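Local coordinates for protein (hdlp (histone deacetylase-like protein)) (Aquifex aeolicus, PDB 1C3P) that probably acts as a zinc-dependent deacetylase of the histone deacetylase family and may take part in acetoin breakdown, at residues Ile114-Leu118 with Glu152-Lys156. Residues are numbered along the deposited sequence; the frame is centred on the assembly and turned at random.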
loop_
_atom_site.group_PDB
_atom_site.type_symbol
_atom_site.label_atom_id
_atom_site.label_comp_id
_atom_site.label_asym_id
_atom_site.label_seq_id
_atom_site.Cartn_x
_atom_site.Cartn_y
_atom_site.Cartn_z
ATOM N N ILE A 114 -2.518 13.919 3.037
ATOM C CA ILE A 114 -3.575 14.638 2.343
ATOM C C ILE A 114 -3.502 16.131 2.647
ATOM O O ILE A 114 -3.680 16.968 1.745
ATOM C CB ILE A 114 -4.947 14.094 2.709
ATOM C CG1 ILE A 114 -5.057 12.642 2.203
ATOM C CG2 ILE A 114 -6.032 14.954 2.051
ATOM C CD1 ILE A 114 -6.257 11.871 2.804
ATOM N N GLU A 115 -3.230 16.472 3.906
ATOM C CA GLU A 115 -3.108 17.889 4.297
ATOM C C GLU A 115 -2.043 18.578 3.446
ATOM O O GLU A 115 -2.245 19.689 2.949
ATOM C CB GLU A 115 -2.728 18.029 5.780
ATOM C CG GLU A 115 -3.832 17.677 6.754
ATOM C CD GLU A 115 -3.355 17.621 8.199
ATOM O OE1 GLU A 115 -2.146 17.827 8.462
ATOM O OE2 GLU A 115 -4.190 17.356 9.085
ATOM N N GLU A 116 -0.906 17.910 3.286
ATOM C CA GLU A 116 0.194 18.457 2.500
ATOM C C GLU A 116 -0.183 18.634 1.046
ATOM O O GLU A 116 0.138 19.658 0.437
ATOM C CB GLU A 116 1.411 17.554 2.608
ATOM C CG GLU A 116 2.057 17.583 3.970
ATOM C CD GLU A 116 2.415 18.999 4.384
ATOM O OE1 GLU A 116 3.167 19.665 3.647
ATOM O OE2 GLU A 116 1.938 19.447 5.439
ATOM N N PHE A 117 -0.864 17.638 0.488
ATOM C CA PHE A 117 -1.281 17.717 -0.901
ATOM C C PHE A 117 -2.222 18.900 -1.117
ATOM O O PHE A 117 -2.123 19.604 -2.124
ATOM C CB PHE A 117 -2.004 16.440 -1.316
ATOM C CG PHE A 117 -2.396 16.420 -2.768
ATOM C CD1 PHE A 117 -1.450 16.148 -3.749
ATOM C CD2 PHE A 117 -3.704 16.711 -3.155
ATOM C CE1 PHE A 117 -1.798 16.162 -5.107
ATOM C CE2 PHE A 117 -4.061 16.728 -4.508
ATOM C CZ PHE A 117 -3.106 16.453 -5.482
ATOM N N LEU A 118 -3.139 19.108 -0.173
ATOM C CA LEU A 118 -4.109 20.185 -0.270
ATOM C C LEU A 118 -3.483 21.561 -0.104
ATOM O O LEU A 118 -4.107 22.568 -0.432
ATOM C CB LEU A 118 -5.238 19.981 0.737
ATOM C CG LEU A 118 -6.161 18.790 0.422
ATOM C CD1 LEU A 118 -7.222 18.675 1.486
ATOM C CD2 LEU A 118 -6.828 18.986 -0.931
ATOM N N GLU A 152 -12.752 9.472 3.133
ATOM C CA GLU A 152 -13.882 10.087 3.823
ATOM C C GLU A 152 -13.472 11.467 4.301
ATOM O O GLU A 152 -14.287 12.384 4.385
ATOM C CB GLU A 152 -14.328 9.230 5.007
ATOM C CG GLU A 152 -15.042 7.968 4.566
ATOM C CD GLU A 152 -16.386 8.251 3.923
ATOM O OE1 GLU A 152 -16.979 7.308 3.375
ATOM O OE2 GLU A 152 -16.856 9.408 3.975
ATOM N N TYR A 153 -12.183 11.627 4.591
ATOM C CA TYR A 153 -11.688 12.933 5.020
ATOM C C TYR A 153 -11.914 13.903 3.849
ATOM O O TYR A 153 -12.387 15.030 4.031
ATOM C CB TYR A 153 -10.187 12.831 5.356
ATOM C CG TYR A 153 -9.528 14.157 5.661
ATOM C CD1 TYR A 153 -9.550 14.710 6.947
ATOM C CD2 TYR A 153 -8.894 14.867 4.648
ATOM C CE1 TYR A 153 -8.938 15.955 7.200
ATOM C CE2 TYR A 153 -8.292 16.086 4.884
ATOM C CZ TYR A 153 -8.307 16.628 6.145
ATOM O OH TYR A 153 -7.663 17.833 6.323
ATOM N N LEU A 154 -11.590 13.454 2.641
ATOM C CA LEU A 154 -11.761 14.287 1.449
ATOM C C LEU A 154 -13.251 14.543 1.158
ATOM O O LEU A 154 -13.638 15.656 0.776
ATOM C CB LEU A 154 -11.078 13.620 0.247
ATOM C CG LEU A 154 -9.540 13.674 0.246
ATOM C CD1 LEU A 154 -8.964 12.687 -0.779
ATOM C CD2 LEU A 154 -9.091 15.127 -0.059
ATOM N N ARG A 155 -14.093 13.526 1.328
ATOM C CA ARG A 155 -15.525 13.732 1.091
ATOM C C ARG A 155 -16.045 14.819 2.027
ATOM O O ARG A 155 -16.832 15.677 1.614
ATOM C CB ARG A 155 -16.313 12.426 1.290
ATOM C CG ARG A 155 -15.877 11.312 0.314
ATOM C CD ARG A 155 -16.595 9.989 0.549
ATOM N NE ARG A 155 -17.908 9.950 -0.078
ATOM C CZ ARG A 155 -18.771 8.951 0.059
ATOM N NH1 ARG A 155 -18.459 7.902 0.816
ATOM N NH2 ARG A 155 -19.926 8.986 -0.596
ATOM N N LYS A 156 -15.600 14.807 3.280
ATOM C CA LYS A 156 -16.064 15.824 4.219
ATOM C C LYS A 156 -15.605 17.220 3.794
ATOM O O LYS A 156 -16.274 18.216 4.091
ATOM C CB LYS A 156 -15.600 15.512 5.648
ATOM C CG LYS A 156 -16.168 16.490 6.684
ATOM C CD LYS A 156 -15.949 16.024 8.106
ATOM C CE LYS A 156 -16.723 14.737 8.391
ATOM N NZ LYS A 156 -18.207 14.911 8.248
HETATM O O HOH W 1 -6.679 18.137 8.794
#
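Two helices of the arginase-like alpha/beta fold of histone deacetylases, 98-118 and 146-156, pack here through their C-terminal portions, away from the zinc-binding residues Asp168, His170 and Asp258. Leu154 and Phe117 both touch Val250 of strand 250-254, and Leu154 also reaches Ile162 of strand 162-166, so both helices rest against the central parallel sheet. The short axes approach to 12.0 Å and cross at -42°, so the contact is made by side chains; the two segments bury 224 Å² in all. Ile114 points its CA-CB bond toward the other helix, and its CG2 meets Leu154 CD2 at 3.7 Å and Tyr153 CE2 at 3.8 Å. One turn on, Leu118 adds looser apolar contacts, its CD1 lying 4.3 Å from Leu154 CD2 and, near the plane of the Tyr153 ring at its edge, 4.4 Å from Tyr153 CE2. Chi1 of 173° (t) sends the Tyr153 ring across the gap, where the hydroxyl OH comes within 3.9 Å of Glu115 CG. The Glu115 carboxylate also forms a salt bridge with Arg50. The polar link between the two segments runs through a water, which donates to Glu115 OE2 at 2.6 Å and hydrogen-bonds Tyr153 OH at 2.7 Å.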